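Local coordinates for putative curved DNA-binding protein (PDB 4IPA), which probably acts in ribosome biogenesis as an Arx1 with a methionine aminopeptidase-like fold, and may bind DNA, at residues A[41-46]-A[118-123]; A[93-98]-A[342-347]; A[154-159]-A[255-260]; A[162-167]-A[194-199]. One frame throughout, in Å; residues are numbered along the deposited sequence.

How the contacts relate
The four contacts form a path across the fold. Contact 1 packs helix 23-46 on the three-stranded sheet, and contact 2 leads from that half to strand 342-352 of the five-stranded sheet, their centres about 12 Å apart. Contact 3, another 12 Å or so between centres, uses the neighbouring strand 250-258; C343 and L345 probably hydrogen-bond to C257 and V255. Contacts 3 and 4 share helix 148-167, with centres about 13 Å apart, whereas those of contacts 1 and 4 lie about 27 Å apart. Along the chain, contact 4 is nested inside contact 3 and contact 3 inside contact 2, while contacts 1 and 2 cross. Contact 2 joins the halves; the others knit layers within each.

Contact 1. Residues A[41-46]-A[118-123]; sequences AEVSKL and IQLGAQ
V43 reaches from helix 41-46 to I118 and L120 on strand 118-123, and its two methyls divide the work. Its CB points at the strand. From there CG1, placed anti to the backbone N (chi1 173°), comes to rest 3.7 Å from I118 CG2. The other branch, CG2, lies beside the backbone N and meets L120 CD2 at 4.1 Å. In both pairs the side chains run antiparallel, side by side, and their methyls meet along the flanks. The short segment axes pass 9.5 Å apart at 151°, a nearly antiparallel run. This is helix-on-sheet packing in the pita-bread fold of the M24 family: helix 23-46 covers a face of the antiparallel sheet built from strands 79-88, 115-124 and 127-136. On the same face helix 53-69 contributes I56, which touches V43, and M64, which touches L120. I118 extends a second branch to the helix, where its CD1 lies 3.8 Å from S44 OG. That hydroxyl is hydrogen-bonded to the carbonyl of L40 one turn earlier, so toward I118 it offers van der Waals contact while its polar demand is met within its own helix.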
loop_
_atom_site.group_PDB
_atom_site.type_symbol
_atom_site.label_atom_id
_atom_site.label_comp_id
_atom_site.label_asym_id
_atom_site.label_seq_id
_atom_site.Cartn_x
_atom_site.Cartn_y
_atom_site.Cartn_z
ATOM N N ALA A 41 -8.869 10.268 4.478
ATOM C CA ALA A 41 -8.813 11.679 4.818
ATOM C C ALA A 41 -9.267 11.884 6.257
ATOM O O ALA A 41 -8.640 12.635 7.004
ATOM C CB ALA A 41 -9.657 12.504 3.864
ATOM N N GLU A 42 -10.340 11.191 6.640
ATOM C CA GLU A 42 -10.849 11.260 8.006
ATOM C C GLU A 42 -9.860 10.687 8.998
ATOM O O GLU A 42 -9.708 11.208 10.087
ATOM C CB GLU A 42 -12.197 10.542 8.151
ATOM C CG GLU A 42 -13.348 11.192 7.397
ATOM C CD GLU A 42 -13.636 12.628 7.853
ATOM O OE1 GLU A 42 -13.041 13.086 8.858
ATOM O OE2 GLU A 42 -14.469 13.302 7.203
ATOM N N VAL A 43 -9.187 9.604 8.623
ATOM C CA VAL A 43 -8.183 9.013 9.499
ATOM C C VAL A 43 -6.951 9.913 9.640
ATOM O O VAL A 43 -6.392 10.017 10.727
ATOM C CB VAL A 43 -7.760 7.595 9.041
ATOM C CG1 VAL A 43 -6.583 7.085 9.883
ATOM C CG2 VAL A 43 -8.921 6.637 9.157
ATOM N N SER A 44 -6.533 10.564 8.552
ATOM C CA SER A 44 -5.355 11.435 8.600
ATOM C C SER A 44 -5.565 12.604 9.571
ATOM O O SER A 44 -4.638 13.031 10.251
ATOM C CB SER A 44 -4.967 11.956 7.200
ATOM O OG SER A 44 -4.683 10.898 6.282
ATOM N N LYS A 45 -6.788 13.121 9.632
ATOM C CA LYS A 45 -7.111 14.205 10.561
ATOM C C LYS A 45 -6.999 13.768 12.030
ATOM O O LYS A 45 -6.727 14.581 12.899
ATOM C CB LYS A 45 -8.515 14.749 10.268
ATOM C CG LYS A 45 -8.572 15.623 9.019
ATOM C CD LYS A 45 -9.982 15.738 8.446
ATOM C CE LYS A 45 -10.953 16.401 9.412
ATOM N NZ LYS A 45 -12.309 16.533 8.790
ATOM N N LEU A 46 -7.211 12.483 12.302
ATOM C CA LEU A 46 -7.084 11.979 13.668
ATOM C C LEU A 46 -5.629 11.797 14.091
ATOM O O LEU A 46 -5.354 11.659 15.282
ATOM C CB LEU A 46 -7.853 10.661 13.856
ATOM C CG LEU A 46 -9.350 10.676 13.505
ATOM C CD1 LEU A 46 -9.976 9.280 13.647
ATOM C CD2 LEU A 46 -10.106 11.690 14.354
ATOM N N ILE A 118 -0.390 5.680 6.702
ATOM C CA ILE A 118 -1.777 5.313 6.859
ATOM C C ILE A 118 -2.191 4.521 5.627
ATOM O O ILE A 118 -2.211 5.035 4.506
ATOM C CB ILE A 118 -2.647 6.548 7.056
ATOM C CG1 ILE A 118 -2.111 7.356 8.244
ATOM C CG2 ILE A 118 -4.103 6.140 7.294
ATOM C CD1 ILE A 118 -1.992 8.830 7.980
ATOM N N GLN A 119 -2.462 3.245 5.841
ATOM C CA GLN A 119 -2.817 2.341 4.764
ATOM C C GLN A 119 -4.108 1.641 5.137
ATOM O O GLN A 119 -4.243 1.080 6.233
ATOM C CB GLN A 119 -1.696 1.332 4.517
ATOM C CG GLN A 119 -2.014 0.231 3.507
ATOM C CD GLN A 119 -0.739 -0.493 3.057
ATOM O OE1 GLN A 119 -0.762 -1.667 2.666
ATOM N NE2 GLN A 119 0.385 0.219 3.119
ATOM N N LEU A 120 -5.063 1.689 4.220
ATOM C CA LEU A 120 -6.359 1.091 4.457
ATOM C C LEU A 120 -7.011 0.891 3.111
ATOM O O LEU A 120 -6.467 1.310 2.096
ATOM C CB LEU A 120 -7.207 2.012 5.335
ATOM C CG LEU A 120 -7.427 3.441 4.843
ATOM C CD1 LEU A 120 -8.642 3.517 3.930
ATOM C CD2 LEU A 120 -7.601 4.389 6.046
ATOM N N GLY A 121 -8.168 0.249 3.087
ATOM C CA GLY A 121 -8.882 0.114 1.837
ATOM C C GLY A 121 -10.206 -0.602 1.913
ATOM O O GLY A 121 -10.476 -1.365 2.853
ATOM N N ALA A 122 -11.027 -0.345 0.899
ATOM C CA ALA A 122 -12.329 -0.968 0.765
ATOM C C ALA A 122 -12.417 -1.864 -0.460
ATOM O O ALA A 122 -11.548 -1.858 -1.337
ATOM C CB ALA A 122 -13.430 0.090 0.700
ATOM N N GLN A 123 -13.543 -2.560 -0.541
ATOM C CA GLN A 123 -13.703 -3.726 -1.379
ATOM C C GLN A 123 -15.186 -3.810 -1.793
ATOM O O GLN A 123 -16.063 -3.880 -0.928
ATOM C CB GLN A 123 -13.305 -4.907 -0.493
ATOM C CG GLN A 123 -13.318 -6.212 -1.089
ATOM C CD GLN A 123 -14.693 -6.809 -1.126
ATOM O OE1 GLN A 123 -15.344 -6.776 -2.165
ATOM N NE2 GLN A 123 -15.142 -7.390 0.004
#

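Contact 2. Residues A[93-98]-A[342-347]; sequences ITPYTP and VCRLLT
I93 and P95 meet V342 and R344 where a loop from one half of the pita-bread fold runs against the other half. Segment 93-98 belongs to the connection between strands 79-88 and 115-124, and segment 342-347 opens strand 342-352 of the five-stranded sheet. The polar link is a water bridge. The water donates to I93 O at 2.7 Å and accepts from R344 NE at 2.8 Å. The direct approach of I93 O to R344 NE, 3.5 Å, has a poor angle for a hydrogen bond, because the carbonyl oxygen lies over one face of the guanidinium; the water accepts the N-H in its place. A bend in the arginine chain at chi3 (-61°) turns the group toward the loop, while NH1 forms a salt bridge with E254 on the neighbouring strand 250-258. A leucine in place of R344 would probably leave the E254 carboxylate without this cationic mate and the bridging water without its donor from the strand. The apolar part is one pair, I93 CG1 and V342 CG1, 4.3 Å apart near the start of the strand. The P95 ring and the R344 side chain cross at about a right angle, and P95 CG lies 4.2 Å from R344 NH2.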
loop_
_atom_site.group_PDB
_atom_site.type_symbol
_atom_site.label_atom_id
_atom_site.label_comp_id
_atom_site.label_asym_id
_atom_site.label_seq_id
_atom_site.Cartn_x
_atom_site.Cartn_y
_atom_site.Cartn_z
ATOM N N ILE A 93 7.506 -0.702 8.982
ATOM C CA ILE A 93 7.212 -1.027 7.586
ATOM C C ILE A 93 5.908 -1.817 7.432
ATOM O O ILE A 93 4.995 -1.380 6.743
ATOM C CB ILE A 93 8.365 -1.789 6.931
ATOM C CG1 ILE A 93 9.578 -0.860 6.827
ATOM C CG2 ILE A 93 7.936 -2.303 5.566
ATOM C CD1 ILE A 93 10.887 -1.557 6.531
ATOM N N THR A 94 5.819 -2.977 8.063
ATOM C CA THR A 94 4.553 -3.687 8.106
ATOM C C THR A 94 3.427 -2.772 8.624
ATOM O O THR A 94 3.579 -2.127 9.642
ATOM C CB THR A 94 4.633 -4.909 9.007
ATOM O OG1 THR A 94 5.708 -5.738 8.564
ATOM C CG2 THR A 94 3.315 -5.700 8.939
ATOM N N PRO A 95 2.300 -2.702 7.906
ATOM C CA PRO A 95 1.207 -1.843 8.381
ATOM C C PRO A 95 0.816 -2.233 9.810
ATOM O O PRO A 95 0.583 -3.412 10.061
ATOM C CB PRO A 95 0.062 -2.152 7.409
ATOM C CG PRO A 95 0.733 -2.653 6.174
ATOM C CD PRO A 95 1.995 -3.355 6.618
ATOM N N TYR A 96 0.739 -1.251 10.710
ATOM C CA TYR A 96 0.561 -1.484 12.134
ATOM C C TYR A 96 -0.908 -1.376 12.568
ATOM O O TYR A 96 -1.595 -0.411 12.225
ATOM C CB TYR A 96 1.413 -0.475 12.913
ATOM C CG TYR A 96 1.548 -0.761 14.390
ATOM C CD1 TYR A 96 1.988 -2.001 14.839
ATOM C CD2 TYR A 96 1.267 0.217 15.334
ATOM C CE1 TYR A 96 2.122 -2.266 16.201
ATOM C CE2 TYR A 96 1.396 -0.036 16.684
ATOM C CZ TYR A 96 1.830 -1.280 17.117
ATOM O OH TYR A 96 1.964 -1.532 18.472
ATOM N N THR A 97 -1.384 -2.361 13.329
ATOM C CA THR A 97 -2.771 -2.367 13.812
ATOM C C THR A 97 -2.919 -3.301 15.026
ATOM O O THR A 97 -3.416 -4.416 14.909
ATOM C CB THR A 97 -3.787 -2.727 12.684
ATOM O OG1 THR A 97 -5.072 -3.029 13.245
ATOM C CG2 THR A 97 -3.308 -3.922 11.872
ATOM N N PRO A 98 -2.497 -2.821 16.209
ATOM C CA PRO A 98 -2.277 -3.676 17.383
ATOM C C PRO A 98 -3.549 -4.116 18.121
ATOM O O PRO A 98 -4.633 -3.576 17.888
ATOM C CB PRO A 98 -1.411 -2.796 18.283
ATOM C CG PRO A 98 -1.862 -1.409 17.978
ATOM C CD PRO A 98 -2.238 -1.402 16.503
ATOM N N VAL A 342 10.877 5.745 7.716
ATOM C CA VAL A 342 10.534 5.313 6.375
ATOM C C VAL A 342 9.307 6.050 5.877
ATOM O O VAL A 342 8.504 6.554 6.666
ATOM C CB VAL A 342 10.278 3.793 6.289
ATOM C CG1 VAL A 342 11.477 3.025 6.834
ATOM C CG2 VAL A 342 8.985 3.421 7.014
ATOM N N CYS A 343 9.186 6.116 4.558
ATOM C CA CYS A 343 8.074 6.769 3.904
ATOM C C CYS A 343 7.501 5.808 2.855
ATOM O O CYS A 343 8.257 5.138 2.164
ATOM C CB CYS A 343 8.580 8.062 3.268
ATOM S SG CYS A 343 7.333 9.068 2.465
ATOM N N ARG A 344 6.174 5.722 2.755
ATOM C CA ARG A 344 5.534 4.790 1.809
ATOM C C ARG A 344 4.325 5.406 1.108
ATOM O O ARG A 344 3.566 6.198 1.689
ATOM C CB ARG A 344 5.094 3.483 2.505
ATOM C CG ARG A 344 6.216 2.723 3.224
ATOM C CD ARG A 344 5.796 1.288 3.620
ATOM N NE ARG A 344 4.654 1.289 4.527
ATOM C CZ ARG A 344 3.411 0.961 4.175
ATOM N NH1 ARG A 344 3.132 0.580 2.926
ATOM N NH2 ARG A 344 2.447 1.003 5.079
ATOM N N LEU A 345 4.157 5.055 -0.155
ATOM C CA LEU A 345 2.933 5.382 -0.871
ATOM C C LEU A 345 2.396 4.132 -1.543
ATOM O O LEU A 345 3.155 3.262 -1.964
ATOM C CB LEU A 345 3.198 6.447 -1.924
ATOM C CG LEU A 345 3.639 7.812 -1.391
ATOM C CD1 LEU A 345 4.323 8.622 -2.507
ATOM C CD2 LEU A 345 2.444 8.553 -0.803
ATOM N N LEU A 346 1.079 4.056 -1.655
ATOM C CA LEU A 346 0.447 2.922 -2.285
ATOM C C LEU A 346 -0.753 3.479 -3.032
ATOM O O LEU A 346 -1.620 4.151 -2.458
ATOM C CB LEU A 346 0.039 1.850 -1.253
ATOM C CG LEU A 346 -0.054 0.402 -1.774
ATOM C CD1 LEU A 346 -0.116 -0.670 -0.647
ATOM C CD2 LEU A 346 -1.220 0.235 -2.746
ATOM N N THR A 347 -0.772 3.210 -4.327
ATOM C CA THR A 347 -1.808 3.703 -5.207
ATOM C C THR A 347 -2.410 2.508 -5.934
ATOM O O THR A 347 -1.684 1.652 -6.441
ATOM C CB THR A 347 -1.205 4.673 -6.252
ATOM O OG1 THR A 347 -0.471 5.716 -5.586
ATOM C CG2 THR A 347 -2.297 5.289 -7.121
HETATM O O HOH W 1 4.392 1.161 7.272
#

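Contact 3. Residues A[154-159]-A[255-260]; sequences FLATYY and VGCSLG
T157 OG1 is hydrogen-bonded to the carbonyl of L153, one turn back in its own helix, and the same oxygen lies 3.3 Å from C257 CB, a close van der Waals contact. The contact is helix-on-sheet packing in the pita-bread fold: helix 148-167 runs over strand 250-258, with short axes 7.6 Å apart at 156°. T157 fits between two strand residues that point at the helix. Its methyl CG2, anti to the backbone N (chi1 -51° for OG1), meets V255 CG2 at 3.8 Å. The same V255 methyl reaches T157 O at 3.6 Å, so it touches backbone as well as side chain. C257 SG settles beside A156, 3.9 Å from its CB. All four residues are buried. With an alanine here both outer branches of T157 vanish, which would probably open a gap beside V255 CG2 and C257 CB and deprive the L153 carbonyl of its hydroxyl partner. Where the strand ends, S258 OG, which is also hydrogen-bonded to D336, closes an ST turn by accepting from G260 N at 2.8 Å with an N-H...O angle of 144°.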
loop_
_atom_site.group_PDB
_atom_site.type_symbol
_atom_site.label_atom_id
_atom_site.label_comp_id
_atom_site.label_asym_id
_atom_site.label_seq_id
_atom_site.Cartn_x
_atom_site.Cartn_y
_atom_site.Cartn_z
ATOM N N PHE A 154 10.750 12.245 1.961
ATOM C CA PHE A 154 9.482 12.419 1.277
ATOM C C PHE A 154 9.623 12.577 -0.237
ATOM O O PHE A 154 8.880 11.962 -0.996
ATOM C CB PHE A 154 8.727 13.633 1.841
ATOM C CG PHE A 154 7.930 13.326 3.078
ATOM C CD1 PHE A 154 8.553 13.212 4.312
ATOM C CD2 PHE A 154 6.559 13.154 3.004
ATOM C CE1 PHE A 154 7.820 12.942 5.451
ATOM C CE2 PHE A 154 5.818 12.872 4.143
ATOM C CZ PHE A 154 6.453 12.769 5.367
ATOM N N LEU A 155 10.544 13.431 -0.670
ATOM C CA LEU A 155 10.732 13.668 -2.100
ATOM C C LEU A 155 11.236 12.425 -2.839
ATOM O O LEU A 155 10.838 12.179 -3.978
ATOM C CB LEU A 155 11.675 14.842 -2.339
ATOM C CG LEU A 155 11.028 16.191 -2.049
ATOM C CD1 LEU A 155 12.077 17.290 -2.061
ATOM C CD2 LEU A 155 9.917 16.470 -3.047
ATOM N N ALA A 156 12.111 11.650 -2.195
ATOM C CA ALA A 156 12.577 10.403 -2.785
ATOM C C ALA A 156 11.377 9.491 -3.031
ATOM O O ALA A 156 11.256 8.863 -4.081
ATOM C CB ALA A 156 13.572 9.718 -1.871
ATOM N N THR A 157 10.486 9.426 -2.051
ATOM C CA THR A 157 9.349 8.527 -2.144
ATOM C C THR A 157 8.382 9.014 -3.219
ATOM O O THR A 157 7.887 8.234 -4.021
ATOM C CB THR A 157 8.621 8.406 -0.807
ATOM O OG1 THR A 157 9.569 8.103 0.228
ATOM C CG2 THR A 157 7.592 7.292 -0.882
ATOM N N TYR A 158 8.128 10.318 -3.226
ATOM C CA TYR A 158 7.285 10.931 -4.231
ATOM C C TYR A 158 7.806 10.633 -5.640
ATOM O O TYR A 158 7.052 10.171 -6.503
ATOM C CB TYR A 158 7.205 12.451 -4.002
ATOM C CG TYR A 158 6.377 13.202 -5.023
ATOM C CD1 TYR A 158 6.949 13.693 -6.195
ATOM C CD2 TYR A 158 5.022 13.421 -4.819
ATOM C CE1 TYR A 158 6.192 14.390 -7.120
ATOM C CE2 TYR A 158 4.254 14.108 -5.750
ATOM C CZ TYR A 158 4.842 14.589 -6.894
ATOM O OH TYR A 158 4.069 15.274 -7.812
ATOM N N TYR A 159 9.084 10.910 -5.886
ATOM C CA TYR A 159 9.617 10.739 -7.235
ATOM C C TYR A 159 9.807 9.289 -7.598
ATOM O O TYR A 159 9.653 8.917 -8.755
ATOM C CB TYR A 159 10.886 11.568 -7.481
ATOM C CG TYR A 159 10.552 13.016 -7.706
ATOM C CD1 TYR A 159 9.837 13.412 -8.830
ATOM C CD2 TYR A 159 10.899 13.986 -6.774
ATOM C CE1 TYR A 159 9.506 14.748 -9.034
ATOM C CE2 TYR A 159 10.572 15.324 -6.969
ATOM C CZ TYR A 159 9.874 15.699 -8.097
ATOM O OH TYR A 159 9.542 17.028 -8.295
ATOM N N VAL A 255 5.567 2.077 -3.393
ATOM C CA VAL A 255 6.975 2.430 -3.221
ATOM C C VAL A 255 7.261 2.768 -1.767
ATOM O O VAL A 255 6.385 3.287 -1.059
ATOM C CB VAL A 255 7.397 3.635 -4.082
ATOM C CG1 VAL A 255 7.251 3.303 -5.562
ATOM C CG2 VAL A 255 6.600 4.893 -3.701
ATOM N N GLY A 256 8.487 2.482 -1.335
ATOM C CA GLY A 256 8.943 2.887 -0.020
ATOM C C GLY A 256 10.405 3.321 0.026
ATOM O O GLY A 256 11.284 2.748 -0.627
ATOM N N CYS A 257 10.671 4.352 0.814
ATOM C CA CYS A 257 12.036 4.812 0.986
ATOM C C CYS A 257 12.418 4.870 2.451
ATOM O O CYS A 257 11.566 4.845 3.346
ATOM C CB CYS A 257 12.230 6.169 0.330
ATOM S SG CYS A 257 12.247 6.076 -1.455
ATOM N N SER A 258 13.712 4.932 2.691
ATOM C CA SER A 258 14.225 4.925 4.039
ATOM C C SER A 258 15.336 5.948 4.141
ATOM O O SER A 258 16.086 6.158 3.179
ATOM C CB SER A 258 14.762 3.527 4.366
ATOM O OG SER A 258 15.446 3.513 5.593
ATOM N N LEU A 259 15.428 6.602 5.297
ATOM C CA LEU A 259 16.578 7.450 5.583
ATOM C C LEU A 259 17.789 6.585 5.933
ATOM O O LEU A 259 18.916 7.073 5.980
ATOM C CB LEU A 259 16.269 8.468 6.688
ATOM C CG LEU A 259 15.724 9.804 6.182
ATOM C CD1 LEU A 259 15.203 10.655 7.330
ATOM C CD2 LEU A 259 16.784 10.567 5.361
ATOM N N GLY A 260 17.554 5.294 6.157
ATOM C CA GLY A 260 18.626 4.346 6.404
ATOM C C GLY A 260 18.963 3.543 5.165
ATOM O O GLY A 260 18.770 4.018 4.056
#

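Contact 4. Residues A[162-167]-A[194-199]; sequences EVLLRL and AKISSL
L167 and I196 mark the nearest backbone approach of helix segments 162-167 and 194-199, with CA atoms 7.1 Å apart and short axes that run nearly antiparallel at 158°, 10.6 Å apart. This is antiparallel helix-helix packing on the five-stranded-sheet side of the pita-bread fold, built from the apolar side chains of L164, L167, I196 and L199. I196 CG2 has two leucine methyls against it: L164 CD1 at 4.0 Å and L167 CD1 at 4.1 Å. L164 leaves its backbone beside the interface, but with CG anti to the backbone N (chi1 178°) its CD1 is carried across to I196. L167 does aim across, and it forks over L199: its CD1 sits 3.9 Å from L199 CD1, while its CD2 comes to 4.1 Å of the same methyl. L167 and I196 lie alongside, pointing opposite ways, whereas L167 and L199 cross obliquely. On another side of helix 162-167, R166 NH1 grips E162 twice, donating to its carbonyl O at 2.9 Å and forming a salt bridge to OE1 at 2.8 Å, the carboxylate being met from above its plane. E162 has a second charged mate in R358, and R166 NE bonds to the carbonyl of Q387. Beyond the pair, L200 of helix 193-205 extends the apolar seam to V163, L164 and L167, helix 379-386 touches V163 through L385, and L164 rests on V253 and V255 of strand 250-258, joining the seam to the five-stranded sheet.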
loop_
_atom_site.group_PDB
_atom_site.type_symbol
_atom_site.label_atom_id
_atom_site.label_comp_id
_atom_site.label_asym_id
_atom_site.label_seq_id
_atom_site.Cartn_x
_atom_site.Cartn_y
_atom_site.Cartn_z
ATOM N N GLU A 162 6.385 8.467 -8.930
ATOM C CA GLU A 162 6.174 9.038 -10.258
ATOM C C GLU A 162 6.947 8.279 -11.336
ATOM O O GLU A 162 6.438 8.067 -12.433
ATOM C CB GLU A 162 6.569 10.520 -10.291
ATOM C CG GLU A 162 5.685 11.407 -9.423
ATOM C CD GLU A 162 4.221 11.373 -9.846
ATOM O OE1 GLU A 162 3.944 11.600 -11.043
ATOM O OE2 GLU A 162 3.345 11.121 -8.988
ATOM N N VAL A 163 8.177 7.888 -11.025
ATOM C CA VAL A 163 8.976 7.100 -11.950
ATOM C C VAL A 163 8.397 5.692 -12.134
ATOM O O VAL A 163 8.191 5.254 -13.262
ATOM C CB VAL A 163 10.455 7.024 -11.526
ATOM C CG1 VAL A 163 11.238 6.065 -12.451
ATOM C CG2 VAL A 163 11.061 8.410 -11.554
ATOM N N LEU A 164 8.128 4.991 -11.038
ATOM C CA LEU A 164 7.534 3.647 -11.111
ATOM C C LEU A 164 6.258 3.609 -11.963
ATOM O O LEU A 164 6.110 2.763 -12.842
ATOM C CB LEU A 164 7.230 3.103 -9.707
ATOM C CG LEU A 164 6.557 1.732 -9.676
ATOM C CD1 LEU A 164 7.307 0.761 -10.595
ATOM C CD2 LEU A 164 6.449 1.171 -8.238
ATOM N N LEU A 165 5.335 4.525 -11.698
ATOM C CA LEU A 165 4.089 4.580 -12.458
ATOM C C LEU A 165 4.326 4.694 -13.980
ATOM O O LEU A 165 3.635 4.046 -14.775
ATOM C CB LEU A 165 3.201 5.723 -11.948
ATOM C CG LEU A 165 2.598 5.531 -10.544
ATOM C CD1 LEU A 165 1.804 6.771 -10.075
ATOM C CD2 LEU A 165 1.726 4.273 -10.482
ATOM N N ARG A 166 5.305 5.513 -14.363
ATOM C CA ARG A 166 5.667 5.711 -15.764
ATOM C C ARG A 166 6.370 4.494 -16.368
ATOM O O ARG A 166 6.211 4.210 -17.553
ATOM C CB ARG A 166 6.517 6.975 -15.923
ATOM C CG ARG A 166 5.673 8.237 -15.962
ATOM C CD ARG A 166 6.453 9.462 -15.535
ATOM N NE ARG A 166 5.584 10.634 -15.512
ATOM C CZ ARG A 166 4.841 10.995 -14.467
ATOM N NH1 ARG A 166 4.868 10.275 -13.347
ATOM N NH2 ARG A 166 4.067 12.072 -14.544
ATOM N N LEU A 167 7.119 3.760 -15.546
ATOM C CA LEU A 167 7.768 2.535 -15.999
ATOM C C LEU A 167 6.744 1.434 -16.222
ATOM O O LEU A 167 7.070 0.376 -16.770
ATOM C CB LEU A 167 8.824 2.067 -14.994
ATOM C CG LEU A 167 10.033 3.004 -14.875
ATOM C CD1 LEU A 167 11.038 2.533 -13.826
ATOM C CD2 LEU A 167 10.698 3.118 -16.236
ATOM N N ALA A 194 14.982 -5.826 -12.785
ATOM C CA ALA A 194 16.301 -5.322 -12.397
ATOM C C ALA A 194 16.513 -3.860 -12.830
ATOM O O ALA A 194 17.103 -3.062 -12.104
ATOM C CB ALA A 194 17.393 -6.207 -12.973
ATOM N N LYS A 195 16.022 -3.520 -14.017
ATOM C CA LYS A 195 16.163 -2.178 -14.560
ATOM C C LYS A 195 15.261 -1.203 -13.794
ATOM O O LYS A 195 15.673 -0.102 -13.416
ATOM C CB LYS A 195 15.813 -2.185 -16.053
ATOM C CG LYS A 195 15.839 -0.813 -16.738
ATOM C CD LYS A 195 17.184 -0.099 -16.537
ATOM C CE LYS A 195 17.221 1.229 -17.307
ATOM N NZ LYS A 195 18.547 1.931 -17.241
ATOM N N ILE A 196 14.025 -1.623 -13.564
ATOM C CA ILE A 196 13.102 -0.867 -12.738
ATOM C C ILE A 196 13.727 -0.568 -11.374
ATOM O O ILE A 196 13.721 0.577 -10.924
ATOM C CB ILE A 196 11.774 -1.632 -12.567
ATOM C CG1 ILE A 196 11.129 -1.846 -13.947
ATOM C CG2 ILE A 196 10.841 -0.894 -11.590
ATOM C CD1 ILE A 196 9.793 -2.590 -13.923
ATOM N N SER A 197 14.274 -1.596 -10.730
ATOM C CA SER A 197 14.918 -1.438 -9.432
ATOM C C SER A 197 16.055 -0.420 -9.451
ATOM O O SER A 197 16.092 0.487 -8.622
ATOM C CB SER A 197 15.455 -2.779 -8.914
ATOM O OG SER A 197 14.432 -3.540 -8.303
ATOM N N SER A 198 16.986 -0.576 -10.386
ATOM C CA SER A 198 18.151 0.311 -10.421
ATOM C C SER A 198 17.749 1.768 -10.659
ATOM O O SER A 198 18.315 2.679 -10.056
ATOM C CB SER A 198 19.188 -0.153 -11.449
ATOM O OG SER A 198 18.688 -0.019 -12.764
ATOM N N LEU A 199 16.762 1.990 -11.521
ATOM C CA LEU A 199 16.242 3.342 -11.724
ATOM C C LEU A 199 15.634 3.927 -10.427
ATOM O O LEU A 199 15.975 5.042 -10.019
ATOM C CB LEU A 199 15.229 3.377 -12.875
ATOM C CG LEU A 199 15.784 3.192 -14.298
ATOM C CD1 LEU A 199 14.668 2.861 -15.279
ATOM C CD2 LEU A 199 16.574 4.408 -14.785
#